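X-PRO dipeptidase (Streptococcus pyogenes M1 GAS, PDB 3O5V) probably hydrolyses Xaa-Pro dipeptides, as a whole protein, in the manner of manganese-dependent M24B peptidases; this chain is its creatinase/prolidase N-terminal domain. Local coordinates at residues A17-F22 / F44-H49; S23-I28 / F102-V107; D50-L55 / S70-G75. One frame throughout, in Å; residues are numbered along the deposited sequence.

Contact 1: A17-F22 / F44-H49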
loop_
_atom_site.group_PDB
_atom_site.type_symbol
_atom_site.label_atom_id
_atom_site.label_comp_id
_atom_site.label_asym_id
_atom_site.label_seq_id
_atom_site.Cartn_x
_atom_site.Cartn_y
_atom_site.Cartn_z
ATOM N N ALA A 17 10.593 -3.155 -10.941
ATOM C CA ALA A 17 9.235 -3.411 -10.455
ATOM C C ALA A 17 8.418 -2.134 -10.563
ATOM O O ALA A 17 8.980 -1.040 -10.612
ATOM C CB ALA A 17 9.277 -3.894 -9.023
ATOM N N GLU A 18 7.096 -2.258 -10.583
ATOM C CA GLU A 18 6.254 -1.084 -10.804
ATOM C C GLU A 18 5.463 -0.638 -9.556
ATOM O O GLU A 18 4.836 0.425 -9.567
ATOM C CB GLU A 18 5.293 -1.326 -11.983
ATOM C CG GLU A 18 5.981 -1.621 -13.334
ATOM C CD GLU A 18 6.471 -3.066 -13.473
ATOM O OE1 GLU A 18 5.897 -3.974 -12.823
ATOM O OE2 GLU A 18 7.436 -3.291 -14.247
ATOM N N LEU A 19 5.472 -1.455 -8.502
ATOM C CA LEU A 19 4.553 -1.241 -7.371
ATOM C C LEU A 19 5.075 -1.862 -6.080
ATOM O O LEU A 19 5.493 -3.020 -6.073
ATOM C CB LEU A 19 3.201 -1.893 -7.686
ATOM C CG LEU A 19 1.840 -1.311 -7.263
ATOM C CD1 LEU A 19 0.791 -2.393 -6.930
ATOM C CD2 LEU A 19 1.864 -0.229 -6.184
ATOM N N ALA A 20 5.044 -1.099 -4.989
ATOM C CA ALA A 20 5.252 -1.657 -3.650
ATOM C C ALA A 20 3.950 -1.507 -2.875
ATOM O O ALA A 20 3.299 -0.452 -2.949
ATOM C CB ALA A 20 6.388 -0.942 -2.924
ATOM N N ILE A 21 3.562 -2.553 -2.149
ATOM C CA ILE A 21 2.350 -2.510 -1.332
ATOM C C ILE A 21 2.715 -2.705 0.120
ATOM O O ILE A 21 3.126 -3.801 0.524
ATOM C CB ILE A 21 1.283 -3.584 -1.756
ATOM C CG1 ILE A 21 1.013 -3.525 -3.264
ATOM C CG2 ILE A 21 0.011 -3.432 -0.925
ATOM C CD1 ILE A 21 -0.076 -4.503 -3.751
ATOM N N PHE A 22 2.598 -1.645 0.914
ATOM C CA PHE A 22 2.889 -1.776 2.340
ATOM C C PHE A 22 1.620 -2.097 3.120
ATOM O O PHE A 22 0.551 -1.595 2.773
ATOM C CB PHE A 22 3.581 -0.516 2.862
ATOM C CG PHE A 22 4.896 -0.238 2.182
ATOM C CD1 PHE A 22 6.080 -0.787 2.675
ATOM C CD2 PHE A 22 4.946 0.549 1.031
ATOM C CE1 PHE A 22 7.309 -0.535 2.036
ATOM C CE2 PHE A 22 6.161 0.813 0.385
ATOM C CZ PHE A 22 7.345 0.257 0.890
ATOM N N PHE A 44 -3.734 -0.445 3.424
ATOM C CA PHE A 44 -2.626 -0.612 2.461
ATOM C C PHE A 44 -2.077 0.733 2.013
ATOM O O PHE A 44 -2.841 1.703 1.825
ATOM C CB PHE A 44 -3.048 -1.388 1.188
ATOM C CG PHE A 44 -3.467 -2.810 1.428
ATOM C CD1 PHE A 44 -2.526 -3.786 1.776
ATOM C CD2 PHE A 44 -4.807 -3.192 1.251
ATOM C CE1 PHE A 44 -2.922 -5.118 1.981
ATOM C CE2 PHE A 44 -5.213 -4.509 1.465
ATOM C CZ PHE A 44 -4.269 -5.478 1.822
ATOM N N LEU A 45 -0.758 0.798 1.860
ATOM C CA LEU A 45 -0.126 1.918 1.162
ATOM C C LEU A 45 0.433 1.447 -0.182
ATOM O O LEU A 45 1.314 0.595 -0.233
ATOM C CB LEU A 45 0.990 2.553 2.015
ATOM C CG LEU A 45 1.769 3.694 1.344
ATOM C CD1 LEU A 45 0.873 4.924 1.099
ATOM C CD2 LEU A 45 2.971 4.109 2.155
ATOM N N PHE A 46 -0.095 2.009 -1.265
ATOM C CA PHE A 46 0.308 1.628 -2.627
ATOM C C PHE A 46 1.309 2.643 -3.151
ATOM O O PHE A 46 0.950 3.809 -3.399
ATOM C CB PHE A 46 -0.922 1.585 -3.543
ATOM C CG PHE A 46 -1.920 0.521 -3.168
ATOM C CD1 PHE A 46 -1.735 -0.804 -3.586
ATOM C CD2 PHE A 46 -3.022 0.830 -2.375
ATOM C CE1 PHE A 46 -2.648 -1.799 -3.229
ATOM C CE2 PHE A 46 -3.951 -0.155 -2.020
ATOM C CZ PHE A 46 -3.764 -1.470 -2.442
ATOM N N VAL A 47 2.559 2.219 -3.302
ATOM C CA VAL A 47 3.603 3.105 -3.837
ATOM C C VAL A 47 3.999 2.666 -5.251
ATOM O O VAL A 47 4.802 1.744 -5.444
ATOM C CB VAL A 47 4.843 3.176 -2.897
ATOM C CG1 VAL A 47 5.857 4.185 -3.413
ATOM C CG2 VAL A 47 4.411 3.518 -1.470
ATOM N N TYR A 48 3.395 3.322 -6.236
ATOM C CA TYR A 48 3.720 3.119 -7.652
ATOM C C TYR A 48 5.108 3.646 -7.946
ATOM O O TYR A 48 5.529 4.626 -7.325
ATOM C CB TYR A 48 2.726 3.886 -8.512
ATOM C CG TYR A 48 1.345 3.285 -8.490
ATOM C CD1 TYR A 48 0.369 3.767 -7.620
ATOM C CD2 TYR A 48 1.021 2.210 -9.332
ATOM C CE1 TYR A 48 -0.910 3.201 -7.596
ATOM C CE2 TYR A 48 -0.245 1.642 -9.314
ATOM C CZ TYR A 48 -1.203 2.145 -8.453
ATOM O OH TYR A 48 -2.461 1.583 -8.433
ATOM N N HIS A 49 5.827 3.016 -8.880
ATOM C CA HIS A 49 7.173 3.511 -9.214
ATOM C C HIS A 49 7.105 4.904 -9.871
ATOM O O HIS A 49 8.049 5.688 -9.771
ATOM C CB HIS A 49 7.973 2.498 -10.053
ATOM C CG HIS A 49 7.675 2.533 -11.520
ATOM N ND1 HIS A 49 6.476 2.102 -12.053
ATOM C CD2 HIS A 49 8.433 2.923 -12.573
ATOM C CE1 HIS A 49 6.506 2.237 -13.370
ATOM N NE2 HIS A 49 7.681 2.738 -13.710
#
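The carbonyl oxygen of E18 is gripped twice by one residue: H49 N donates a 2.9 Å hydrogen bond to E18 O from above the carbonyl plane, and H49 ND1 adds a weak one at 3.4 Å to the same E18 O. This double grip lies just past the end of an antiparallel pairing of strands 19-22 and 44-48, inner neighbours in the mixed sheet of the creatinase/prolidase N-terminal domain. A bound glycerol, probably from the crystallisation liquor, is weakly bonded to both E18 O and H49 ND1. H49 CG sits between its backbone N and carbonyl carbon (chi1 83°), which lays the imidazole alongside E18 CB and CG; the E18 carboxylate is turned almost perpendicular to the ring, its OE1 bonded to T97 N. A20-V47 and F22-L45 are hydrogen-bonded pairs, each joined by two bonds, with V47 N 2.8 Å from A20 O. L19-Y48 and I21-F46 are the non-hydrogen-bonded pairs.

On the face carrying L19, I21, F46 and Y48, the L19 methyl CD2 stands over the middle of the Y48 ring in a CH-pi contact, 4.1 Å from its centroid, while Y48 OH is bonded to N92 O. I21 runs beside F46 and points the same way, with I21 CD1 3.8 Å from F46 CE1; its other branch reaches back across the strand end, I21 CG2 lying 3.7 Å from F44 CD1. The face of A20, F22, L45 and V47 packs against helices 3-14 and 25-32, with I8 touching both F22 and V47. There the F22 ring offers its edge to V47, with F22 CE2 3.7 Å from V47 CG2.

Contact 2: S23-I28 / F102-V107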
loop_
_atom_site.group_PDB
_atom_site.type_symbol
_atom_site.label_atom_id
_atom_site.label_comp_id
_atom_site.label_asym_id
_atom_site.label_seq_id
_atom_site.Cartn_x
_atom_site.Cartn_y
_atom_site.Cartn_z
ATOM N N SER A 23 1.729 -2.960 4.137
ATOM C CA SER A 23 0.558 -3.340 4.950
ATOM C C SER A 23 0.773 -3.171 6.461
ATOM O O SER A 23 -0.201 -3.084 7.220
ATOM C CB SER A 23 0.106 -4.776 4.639
ATOM O OG SER A 23 1.198 -5.668 4.816
ATOM N N ASP A 24 2.037 -3.156 6.903
ATOM C CA ASP A 24 2.348 -3.159 8.324
ATOM C C ASP A 24 2.135 -1.734 8.817
ATOM O O ASP A 24 2.775 -0.808 8.284
ATOM C CB ASP A 24 3.816 -3.599 8.529
ATOM C CG ASP A 24 4.199 -3.800 10.004
ATOM O OD1 ASP A 24 3.669 -3.116 10.909
ATOM O OD2 ASP A 24 5.074 -4.654 10.248
ATOM N N PRO A 25 1.244 -1.539 9.817
ATOM C CA PRO A 25 1.042 -0.181 10.360
ATOM C C PRO A 25 2.344 0.513 10.788
ATOM O O PRO A 25 2.469 1.747 10.666
ATOM C CB PRO A 25 0.170 -0.433 11.587
ATOM C CG PRO A 25 -0.635 -1.648 11.220
ATOM C CD PRO A 25 0.325 -2.514 10.434
ATOM N N VAL A 26 3.314 -0.260 11.270
ATOM C CA VAL A 26 4.587 0.332 11.725
ATOM C C VAL A 26 5.401 0.888 10.563
ATOM O O VAL A 26 5.949 2.000 10.660
ATOM C CB VAL A 26 5.420 -0.674 12.579
ATOM C CG1 VAL A 26 6.781 -0.085 12.946
ATOM C CG2 VAL A 26 4.606 -1.098 13.847
ATOM N N THR A 27 5.477 0.121 9.465
ATOM C CA THR A 27 6.155 0.574 8.247
ATOM C C THR A 27 5.424 1.774 7.647
ATOM O O THR A 27 6.062 2.718 7.184
ATOM C CB THR A 27 6.267 -0.559 7.188
ATOM O OG1 THR A 27 6.698 -1.772 7.829
ATOM C CG2 THR A 27 7.296 -0.186 6.107
ATOM N N ILE A 28 4.092 1.741 7.645
ATOM C CA ILE A 28 3.324 2.847 7.068
ATOM C C ILE A 28 3.573 4.148 7.856
ATOM O O ILE A 28 3.734 5.221 7.264
ATOM C CB ILE A 28 1.806 2.490 6.934
ATOM C CG1 ILE A 28 1.628 1.410 5.841
ATOM C CG2 ILE A 28 0.981 3.737 6.612
ATOM C CD1 ILE A 28 0.167 0.869 5.685
ATOM N N PHE A 102 6.140 -9.549 3.155
ATOM C CA PHE A 102 5.791 -10.951 3.433
ATOM C C PHE A 102 5.836 -11.286 4.933
ATOM O O PHE A 102 5.172 -12.239 5.366
ATOM C CB PHE A 102 6.704 -11.909 2.651
ATOM C CG PHE A 102 6.387 -12.035 1.166
ATOM C CD1 PHE A 102 5.415 -11.248 0.537
ATOM C CD2 PHE A 102 7.103 -12.957 0.387
ATOM C CE1 PHE A 102 5.149 -11.392 -0.835
ATOM C CE2 PHE A 102 6.856 -13.105 -0.975
ATOM C CZ PHE A 102 5.875 -12.320 -1.591
ATOM N N ASP A 103 6.588 -10.510 5.723
ATOM C CA ASP A 103 6.597 -10.708 7.189
ATOM C C ASP A 103 5.379 -10.185 7.945
ATOM O O ASP A 103 5.228 -10.454 9.141
ATOM C CB ASP A 103 7.860 -10.153 7.847
ATOM C CG ASP A 103 8.944 -11.200 7.991
ATOM O OD1 ASP A 103 8.619 -12.405 8.107
ATOM O OD2 ASP A 103 10.124 -10.809 7.982
ATOM N N HIS A 104 4.523 -9.427 7.264
ATOM C CA HIS A 104 3.341 -8.875 7.913
ATOM C C HIS A 104 2.036 -9.322 7.243
ATOM O O HIS A 104 1.057 -9.656 7.906
ATOM C CB HIS A 104 3.407 -7.340 7.981
ATOM C CG HIS A 104 2.106 -6.734 8.384
ATOM N ND1 HIS A 104 1.755 -6.530 9.703
ATOM C CD2 HIS A 104 1.029 -6.387 7.645
ATOM C CE1 HIS A 104 0.529 -6.038 9.754
ATOM N NE2 HIS A 104 0.070 -5.936 8.519
ATOM N N LEU A 105 2.034 -9.311 5.918
ATOM C CA LEU A 105 0.847 -9.626 5.146
ATOM C C LEU A 105 0.395 -11.070 5.425
ATOM O O LEU A 105 1.172 -12.004 5.214
ATOM C CB LEU A 105 1.209 -9.469 3.669
ATOM C CG LEU A 105 0.150 -9.365 2.586
ATOM C CD1 LEU A 105 -0.676 -8.105 2.759
ATOM C CD2 LEU A 105 0.894 -9.346 1.257
ATOM N N ASN A 106 -0.839 -11.252 5.889
ATOM C CA ASN A 106 -1.347 -12.608 6.098
ATOM C C ASN A 106 -1.785 -13.242 4.766
ATOM O O ASN A 106 -1.897 -12.552 3.744
ATOM C CB ASN A 106 -2.403 -12.678 7.234
ATOM C CG ASN A 106 -3.744 -12.004 6.885
ATOM O OD1 ASN A 106 -4.329 -11.267 7.699
ATOM N ND2 ASN A 106 -4.254 -12.292 5.717
ATOM N N VAL A 107 -1.987 -14.556 4.763
ATOM C CA VAL A 107 -2.300 -15.263 3.517
ATOM C C VAL A 107 -3.635 -14.815 2.904
ATOM O O VAL A 107 -3.750 -14.697 1.679
ATOM C CB VAL A 107 -2.248 -16.803 3.724
ATOM C CG1 VAL A 107 -2.639 -17.542 2.455
ATOM C CG2 VAL A 107 -0.845 -17.203 4.132
#
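D24 and H104 make the main contact by stacking. The imidazole lies with one face against the D24 backbone, and D24 CA sits over the ring centre, 3.4 Å from the centroid and 4° off the normal, a CH-pi contact. The D24 carboxylate continues the layer, its plane only 24° from that of the ring, and D24 CB is 3.6 Å from H104 CG. H104 CG is anti to its backbone N (chi1 168°), which carries the ring from the 102-107 loop across to the 23-28 segment.

Packing contacts lie around it: P25 CD is 3.6 Å from H104 CE1, and the L105 methyl CD1 is 3.7 Å from the hydroxyl S23 OG. S23 OG also meets the imidazole at its edge, beside the carbon H104 CD2.

One polar pair comes close without bonding: H104 NE2 is 3.1 Å from S23 O, at a poor angle.

Hydrogen bonds act beside the stack. D24 OD1 accepts from V26 N at 2.9 Å and so orders its own helix end, whereas E101, just before the 102-107 loop, bridges to 23-28: its OE1 receives both S23 N and D24 N, and its OE2 pairs with T27 OG1. The arrangement is a helix N-cap: D24 caps helix 25-32 just after strand 19-22, and the loop following strand 97-100 lays H104 over the capping residue.

Contact 3: D50-L55 / S70-G75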
loop_
_atom_site.group_PDB
_atom_site.type_symbol
_atom_site.label_atom_id
_atom_site.label_comp_id
_atom_site.label_asym_id
_atom_site.label_seq_id
_atom_site.Cartn_x
_atom_site.Cartn_y
_atom_site.Cartn_z
ATOM N N ASP A 50 5.964 5.233 -10.477
ATOM C CA ASP A 50 5.834 6.484 -11.239
ATOM C C ASP A 50 4.679 7.392 -10.801
ATOM O O ASP A 50 4.852 8.613 -10.693
ATOM C CB ASP A 50 5.747 6.193 -12.742
ATOM C CG ASP A 50 4.691 5.146 -13.085
ATOM O OD1 ASP A 50 4.098 4.505 -12.168
ATOM O OD2 ASP A 50 4.464 4.943 -14.287
ATOM N N LEU A 51 3.520 6.805 -10.526
ATOM C CA LEU A 51 2.308 7.558 -10.159
ATOM C C LEU A 51 2.326 8.067 -8.714
ATOM O O LEU A 51 3.205 7.696 -7.929
ATOM C CB LEU A 51 1.085 6.653 -10.363
ATOM C CG LEU A 51 0.448 6.456 -11.752
ATOM C CD1 LEU A 51 1.297 6.921 -12.950
ATOM C CD2 LEU A 51 -0.008 4.999 -11.913
ATOM N N ALA A 52 1.354 8.906 -8.357
ATOM C CA ALA A 52 1.207 9.320 -6.957
ATOM C C ALA A 52 0.978 8.081 -6.088
ATOM O O ALA A 52 0.337 7.130 -6.530
ATOM C CB ALA A 52 0.042 10.281 -6.791
ATOM N N PRO A 53 1.506 8.084 -4.857
ATOM C CA PRO A 53 1.158 6.976 -3.970
ATOM C C PRO A 53 -0.298 7.106 -3.507
ATOM O O PRO A 53 -0.894 8.194 -3.624
ATOM C CB PRO A 53 2.129 7.149 -2.806
ATOM C CG PRO A 53 2.382 8.646 -2.762
ATOM C CD PRO A 53 2.338 9.109 -4.186
ATOM N N VAL A 54 -0.876 6.004 -3.044
ATOM C CA VAL A 54 -2.270 5.991 -2.604
ATOM C C VAL A 54 -2.391 5.272 -1.269
ATOM O O VAL A 54 -1.976 4.106 -1.141
ATOM C CB VAL A 54 -3.198 5.299 -3.626
ATOM C CG1 VAL A 54 -4.654 5.315 -3.129
ATOM C CG2 VAL A 54 -3.103 5.974 -4.990
ATOM N N LEU A 55 -2.974 5.955 -0.281
ATOM C CA LEU A 55 -3.280 5.307 0.984
ATOM C C LEU A 55 -4.721 4.808 0.976
ATOM O O LEU A 55 -5.644 5.573 0.675
ATOM C CB LEU A 55 -3.047 6.240 2.185
ATOM C CG LEU A 55 -3.272 5.548 3.542
ATOM C CD1 LEU A 55 -2.197 4.509 3.834
ATOM C CD2 LEU A 55 -3.337 6.569 4.659
ATOM N N SER A 70 -0.840 14.309 2.329
ATOM C CA SER A 70 -1.311 15.192 1.247
ATOM C C SER A 70 -1.578 14.464 -0.077
ATOM O O SER A 70 -2.268 14.996 -0.957
ATOM C CB SER A 70 -0.353 16.373 1.026
ATOM O OG SER A 70 0.893 15.949 0.503
ATOM N N PHE A 71 -1.024 13.257 -0.227
ATOM C CA PHE A 71 -1.315 12.442 -1.415
ATOM C C PHE A 71 -2.675 11.719 -1.284
ATOM O O PHE A 71 -3.296 11.776 -0.220
ATOM C CB PHE A 71 -0.172 11.475 -1.751
ATOM C CG PHE A 71 0.185 10.491 -0.656
ATOM C CD1 PHE A 71 -0.550 9.325 -0.475
ATOM C CD2 PHE A 71 1.331 10.698 0.132
ATOM C CE1 PHE A 71 -0.182 8.388 0.506
ATOM C CE2 PHE A 71 1.710 9.772 1.109
ATOM C CZ PHE A 71 0.950 8.615 1.299
ATOM N N PRO A 72 -3.150 11.056 -2.365
ATOM C CA PRO A 72 -4.513 10.506 -2.323
ATOM C C PRO A 72 -4.780 9.503 -1.182
ATOM O O PRO A 72 -3.982 8.579 -0.937
ATOM C CB PRO A 72 -4.659 9.817 -3.680
ATOM C CG PRO A 72 -3.745 10.570 -4.583
ATOM C CD PRO A 72 -2.584 11.028 -3.730
ATOM N N VAL A 73 -5.901 9.711 -0.494
ATOM C CA VAL A 73 -6.371 8.814 0.559
ATOM C C VAL A 73 -7.786 8.411 0.185
ATOM O O VAL A 73 -8.610 9.279 -0.105
ATOM C CB VAL A 73 -6.357 9.522 1.938
ATOM C CG1 VAL A 73 -6.958 8.623 3.042
ATOM C CG2 VAL A 73 -4.920 9.892 2.321
ATOM N N PHE A 74 -8.054 7.105 0.161
ATOM C CA PHE A 74 -9.402 6.594 -0.080
ATOM C C PHE A 74 -9.842 5.707 1.070
ATOM O O PHE A 74 -9.052 4.897 1.579
ATOM C CB PHE A 74 -9.454 5.767 -1.370
ATOM C CG PHE A 74 -9.153 6.561 -2.622
ATOM C CD1 PHE A 74 -10.115 7.413 -3.173
ATOM C CD2 PHE A 74 -7.917 6.454 -3.239
ATOM C CE1 PHE A 74 -9.835 8.148 -4.333
ATOM C CE2 PHE A 74 -7.614 7.181 -4.395
ATOM C CZ PHE A 74 -8.576 8.031 -4.948
ATOM N N GLY A 75 -11.113 5.833 1.442
ATOM C CA GLY A 75 -11.719 4.951 2.423
ATOM C C GLY A 75 -12.734 3.985 1.829
ATOM O O GLY A 75 -13.167 4.133 0.674
#
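L55 pairs with V73 in a parallel bridge, its N and O reaching the residues on either side of V73: L55 N donates to P72 O at 2.9 Å, F74 N donates to L55 O at 2.9 Å, and both bonds run nearly straight out from the carbonyl. Before this bridge the two chains are not yet a regular sheet, and prolines and a phenylalanine fill the junction.

F71 CG lies between its backbone N and carbonyl carbon (chi1 59°), and the ring swings toward P53. The P53 and F71 side chains cross at about a right angle, P53 CG standing over one face of the F71 ring 3.7 Å from the centroid, shifted toward the rim, in a CH-pi contact. The same ring meets L55 N in plane at its edge, and F71 CE1 is 4.0 Å from L55 CB. The carbonyl oxygen of P53 is buried here without a polar partner; its nearest neighbours across the contact are carbons, P72 CD at 3.3 Å and F71 CD1 at 3.4 Å from P53 O.

On the sheet face opposite L55 and V73, V54 CG1 touches the edge of the F74 ring in its plane, 3.5 Å from F74 CD2. L55 CB and V73 CG2 pack at 4.1 Å.

The contact joins the two strands of a beta-alpha-beta unit, whose helix 62-68 sets A65 against both L55 and V73. L5 of helix 3-14 touches P53 and F71, V54 is bonded through its backbone to F46 of strand 44-48, and strand 73-76 is the outermost on this side of the sheet.

In the fold
Contacts 1 and 3 belong to one sheet, their centres about 10 Å apart: strand 44-48 of contact 1 is the sheet neighbour of strand 54-58 of contact 3, F46 N lying 2.8 Å from V54 O in a probable hydrogen bond, and L45 CD1 packs 3.7 Å from F71 CE1. Contact 2 lies about 13 Å from contact 1 between centres, where strand 19-22 runs out into helix 25-32; F22 CD1 meets T27 CG2 at 3.7 Å. Contacts 2 and 3, about 18 Å apart between centres, barely touch, through I28 and L55. The peptidase M24 part, where the manganese site should belong, lies outside this chain; glycerol, probably from the crystallisation liquor, is weakly bonded at contact 1 and hydrogen-bonded to D50.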